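Long-range contact in protection of telomeres protein poz1 (Schizosaccharomyces pombe, PDB 5WE0), which binds telomeric DNA and acts as a negative regulator of telomerase and of telomere length in fission yeast: residues A[140-151]-A[208-219]. Residues are numbered along the deposited sequence; the frame is centred on the assembly and turned at random.
Sequences LYSCAKAGICRW and PWSKFNSVLSRY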
# COMPACT_ATOMS: atom_id res chain seq x y z
N LEU A 140 -5.66 -12.55 -1.62
CA LEU A 140 -4.87 -11.55 -2.33
C LEU A 140 -4.12 -10.64 -1.36
O LEU A 140 -2.95 -10.31 -1.60
CB LEU A 140 -5.78 -10.72 -3.25
CG LEU A 140 -6.39 -11.51 -4.41
CD1 LEU A 140 -7.57 -10.75 -5.06
CD2 LEU A 140 -5.30 -11.82 -5.45
N TYR A 141 -4.78 -10.21 -0.28
CA TYR A 141 -4.14 -9.31 0.67
C TYR A 141 -2.90 -9.95 1.26
O TYR A 141 -1.83 -9.32 1.37
CB TYR A 141 -5.10 -8.95 1.79
CG TYR A 141 -4.44 -8.20 2.92
CD1 TYR A 141 -4.24 -6.83 2.82
CD2 TYR A 141 -4.06 -8.84 4.11
CE1 TYR A 141 -3.65 -6.12 3.83
CE2 TYR A 141 -3.48 -8.11 5.16
CZ TYR A 141 -3.27 -6.74 4.99
OH TYR A 141 -2.68 -5.95 5.96
N SER A 142 -3.05 -11.18 1.72
CA SER A 142 -1.97 -11.90 2.37
C SER A 142 -0.81 -12.15 1.40
O SER A 142 0.35 -12.02 1.78
CB SER A 142 -2.56 -13.19 2.96
OG SER A 142 -1.57 -14.17 3.20
N CYS A 143 -1.11 -12.48 0.15
CA CYS A 143 -0.05 -12.64 -0.85
C CYS A 143 0.63 -11.30 -1.13
O CYS A 143 1.87 -11.21 -1.13
CB CYS A 143 -0.62 -13.26 -2.13
SG CYS A 143 0.65 -13.69 -3.43
N ALA A 144 -0.15 -10.24 -1.37
CA ALA A 144 0.43 -8.92 -1.64
C ALA A 144 1.30 -8.45 -0.48
O ALA A 144 2.40 -7.93 -0.69
CB ALA A 144 -0.67 -7.89 -1.91
N LYS A 145 0.81 -8.59 0.75
CA LYS A 145 1.57 -8.11 1.89
C LYS A 145 2.89 -8.85 2.03
O LYS A 145 3.93 -8.23 2.29
CB LYS A 145 0.76 -8.25 3.17
CG LYS A 145 1.48 -7.73 4.40
CD LYS A 145 0.71 -8.05 5.64
CE LYS A 145 1.43 -7.55 6.87
NZ LYS A 145 0.66 -7.94 8.08
N ALA A 146 2.88 -10.18 1.88
CA ALA A 146 4.11 -10.95 1.99
C ALA A 146 5.10 -10.58 0.89
O ALA A 146 6.31 -10.54 1.12
CB ALA A 146 3.81 -12.45 1.96
N GLY A 147 4.59 -10.32 -0.32
CA GLY A 147 5.47 -9.92 -1.40
C GLY A 147 6.15 -8.58 -1.14
O GLY A 147 7.34 -8.42 -1.42
N ILE A 148 5.40 -7.61 -0.62
CA ILE A 148 5.97 -6.30 -0.32
C ILE A 148 7.06 -6.42 0.74
O ILE A 148 8.16 -5.84 0.59
CB ILE A 148 4.85 -5.33 0.12
CG1 ILE A 148 3.88 -5.03 -1.05
CG2 ILE A 148 5.43 -4.05 0.73
CD1 ILE A 148 2.52 -4.45 -0.62
N CYS A 149 6.78 -7.16 1.83
CA CYS A 149 7.76 -7.34 2.90
C CYS A 149 9.01 -8.05 2.41
O CYS A 149 10.13 -7.72 2.82
CB CYS A 149 7.16 -8.14 4.06
SG CYS A 149 5.75 -7.36 4.83
N ARG A 150 8.83 -9.07 1.59
CA ARG A 150 9.97 -9.82 1.08
C ARG A 150 10.83 -8.95 0.16
O ARG A 150 12.07 -8.98 0.24
CB ARG A 150 9.46 -11.06 0.36
CG ARG A 150 10.58 -12.00 0.01
CD ARG A 150 10.13 -13.43 0.20
NE ARG A 150 9.96 -14.00 -1.12
CZ ARG A 150 9.74 -15.28 -1.37
NH1 ARG A 150 9.63 -15.68 -2.63
NH2 ARG A 150 9.64 -16.14 -0.37
N TRP A 151 10.20 -8.16 -0.71
CA TRP A 151 11.00 -7.32 -1.60
C TRP A 151 11.67 -6.18 -0.86
O TRP A 151 12.80 -5.80 -1.21
CB TRP A 151 10.14 -6.83 -2.76
CG TRP A 151 10.12 -7.89 -3.84
CD1 TRP A 151 9.48 -9.11 -3.79
CD2 TRP A 151 10.82 -7.85 -5.08
NE1 TRP A 151 9.73 -9.82 -4.95
CE2 TRP A 151 10.54 -9.07 -5.76
CE3 TRP A 151 11.63 -6.90 -5.70
CZ2 TRP A 151 11.05 -9.34 -7.02
CZ3 TRP A 151 12.15 -7.18 -6.95
CH2 TRP A 151 11.86 -8.39 -7.60
N PRO A 208 8.78 -13.39 -9.01
CA PRO A 208 9.07 -12.08 -9.62
C PRO A 208 8.08 -11.03 -9.17
O PRO A 208 6.95 -11.32 -8.78
CB PRO A 208 8.94 -12.35 -11.13
CG PRO A 208 8.04 -13.54 -11.22
CD PRO A 208 8.36 -14.39 -10.01
N TRP A 209 8.53 -9.77 -9.22
CA TRP A 209 7.66 -8.70 -8.76
C TRP A 209 6.37 -8.63 -9.57
O TRP A 209 5.34 -8.20 -9.04
CB TRP A 209 8.37 -7.34 -8.80
CG TRP A 209 7.42 -6.31 -8.33
CD1 TRP A 209 6.77 -5.39 -9.09
CD2 TRP A 209 6.93 -6.16 -6.99
NE1 TRP A 209 5.91 -4.64 -8.30
CE2 TRP A 209 5.99 -5.10 -7.01
CE3 TRP A 209 7.19 -6.81 -5.78
CZ2 TRP A 209 5.31 -4.67 -5.85
CZ3 TRP A 209 6.51 -6.38 -4.63
CH2 TRP A 209 5.60 -5.32 -4.68
N SER A 210 6.38 -9.08 -10.84
CA SER A 210 5.18 -8.99 -11.66
C SER A 210 4.01 -9.75 -11.03
O SER A 210 2.85 -9.36 -11.22
CB SER A 210 5.43 -9.54 -13.06
OG SER A 210 5.83 -10.89 -12.98
N LYS A 211 4.28 -10.85 -10.31
CA LYS A 211 3.21 -11.59 -9.65
C LYS A 211 2.57 -10.76 -8.54
O LYS A 211 1.35 -10.76 -8.37
CB LYS A 211 3.72 -12.91 -9.07
CG LYS A 211 2.54 -13.63 -8.41
CD LYS A 211 2.83 -14.79 -7.47
CE LYS A 211 1.48 -15.38 -6.94
NZ LYS A 211 0.33 -15.42 -7.94
N PHE A 212 3.40 -10.06 -7.74
CA PHE A 212 2.86 -9.26 -6.65
C PHE A 212 2.21 -8.00 -7.16
O PHE A 212 1.26 -7.51 -6.55
CB PHE A 212 3.94 -8.95 -5.65
CG PHE A 212 4.50 -10.18 -5.03
CD1 PHE A 212 3.69 -10.99 -4.25
CD2 PHE A 212 5.80 -10.56 -5.28
CE1 PHE A 212 4.18 -12.15 -3.70
CE2 PHE A 212 6.30 -11.72 -4.73
CZ PHE A 212 5.49 -12.52 -3.94
N ASN A 213 2.69 -7.46 -8.28
CA ASN A 213 1.99 -6.36 -8.91
C ASN A 213 0.56 -6.78 -9.28
O ASN A 213 -0.39 -6.03 -9.04
CB ASN A 213 2.76 -5.90 -10.15
CG ASN A 213 2.04 -4.84 -10.93
OD1 ASN A 213 1.99 -3.68 -10.53
ND2 ASN A 213 1.46 -5.23 -12.06
N SER A 214 0.41 -7.96 -9.87
CA SER A 214 -0.92 -8.43 -10.28
C SER A 214 -1.82 -8.70 -9.07
O SER A 214 -2.99 -8.28 -9.05
CB SER A 214 -0.77 -9.69 -11.13
OG SER A 214 -2.02 -10.32 -11.30
N VAL A 215 -1.30 -9.39 -8.06
CA VAL A 215 -2.05 -9.68 -6.83
C VAL A 215 -2.50 -8.40 -6.16
O VAL A 215 -3.64 -8.28 -5.70
CB VAL A 215 -1.19 -10.54 -5.89
CG1 VAL A 215 -1.69 -10.47 -4.47
CG2 VAL A 215 -1.13 -11.98 -6.38
N LEU A 216 -1.59 -7.43 -6.06
CA LEU A 216 -1.91 -6.18 -5.37
C LEU A 216 -2.94 -5.38 -6.15
O LEU A 216 -3.87 -4.81 -5.56
CB LEU A 216 -0.63 -5.37 -5.17
CG LEU A 216 -0.76 -4.05 -4.42
CD1 LEU A 216 -1.46 -4.30 -3.10
CD2 LEU A 216 0.65 -3.47 -4.20
N SER A 217 -2.79 -5.31 -7.47
CA SER A 217 -3.82 -4.67 -8.29
C SER A 217 -5.18 -5.34 -8.10
O SER A 217 -6.20 -4.67 -7.92
CB SER A 217 -3.42 -4.73 -9.76
OG SER A 217 -4.55 -4.39 -10.53
N ARG A 218 -5.20 -6.68 -8.15
CA ARG A 218 -6.45 -7.40 -7.98
C ARG A 218 -7.00 -7.23 -6.57
O ARG A 218 -8.22 -7.20 -6.39
CB ARG A 218 -6.25 -8.87 -8.33
CG ARG A 218 -6.20 -9.09 -9.85
CD ARG A 218 -6.08 -10.55 -10.19
NE ARG A 218 -4.72 -11.05 -10.02
CZ ARG A 218 -4.45 -12.27 -9.58
NH1 ARG A 218 -5.45 -13.08 -9.26
NH2 ARG A 218 -3.20 -12.68 -9.46
N TYR A 219 -6.13 -7.11 -5.57
CA TYR A 219 -6.61 -6.83 -4.23
C TYR A 219 -7.32 -5.48 -4.17
O TYR A 219 -8.36 -5.34 -3.53
CB TYR A 219 -5.45 -6.85 -3.21
CG TYR A 219 -5.95 -6.38 -1.88
CD1 TYR A 219 -6.81 -7.18 -1.10
CD2 TYR A 219 -5.65 -5.10 -1.42
CE1 TYR A 219 -7.32 -6.72 0.10
CE2 TYR A 219 -6.14 -4.63 -0.23
CZ TYR A 219 -6.98 -5.43 0.53
OH TYR A 219 -7.47 -4.93 1.71
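Phe212 lays the face of its ring flat over the backbone of Gly147, whose CA sits 3.4 Å from the ring centroid, over the ring centre. Glycine suits this place, because a CB on it would run into Phe212 CD1 with the ring as it lies. With CG anti to its carbonyl carbon (chi1 -61°), Phe212 is sent across to helix 140-151, where its CE1 also meets Cys143 SG at 3.9 Å, a thiol small and polarisable enough to lie beside an aromatic ring.

At one end of the interface Trp151 spreads its indole over Trp209, CZ2 lying 3.4 Å from Trp209 N. Tryptophan suits the place because its wide flat face receives both the edge and the CB of Trp209: the six-membered ring of Trp209 comes edge-on to the five-membered ring of Trp151, a T-shaped pair with centroids 5.0 Å apart and planes at 66°, while Trp209 CB makes a CH-pi contact with the six-membered ring. Met207 O accepts a weak hydrogen bond from Trp151 NE1. An alanine here removes the whole indole and is likely to leave the edge of Trp209 without the face it meets and Met207 O without its weak donor.

Leu140 fills the far end, its CB packed on Tyr219 CB at 3.9 Å. Branched leucine has two methyls to spend: CD1 reaches the carbonyl of Arg218, and CD2 touches both Val215 CG1 (4.0 Å) and one face of the Arg218 guanidinium. Val215 CG1 also packs on Cys143 CB and Ala144 CB. Arg218 holds Ser214 OG through NE and NH2, and its NH2 pairs with an acidic side chain of another protein's chain. Ala144 and Gly147, both small, are consistent with the helix axes coming within 8.5 Å. The whole is a buried pair of helices running obliquely antiparallel, their directions 138° apart, in an all-helical domain, closed at one end by the aromatic cluster Trp151, Trp209 and Phe212.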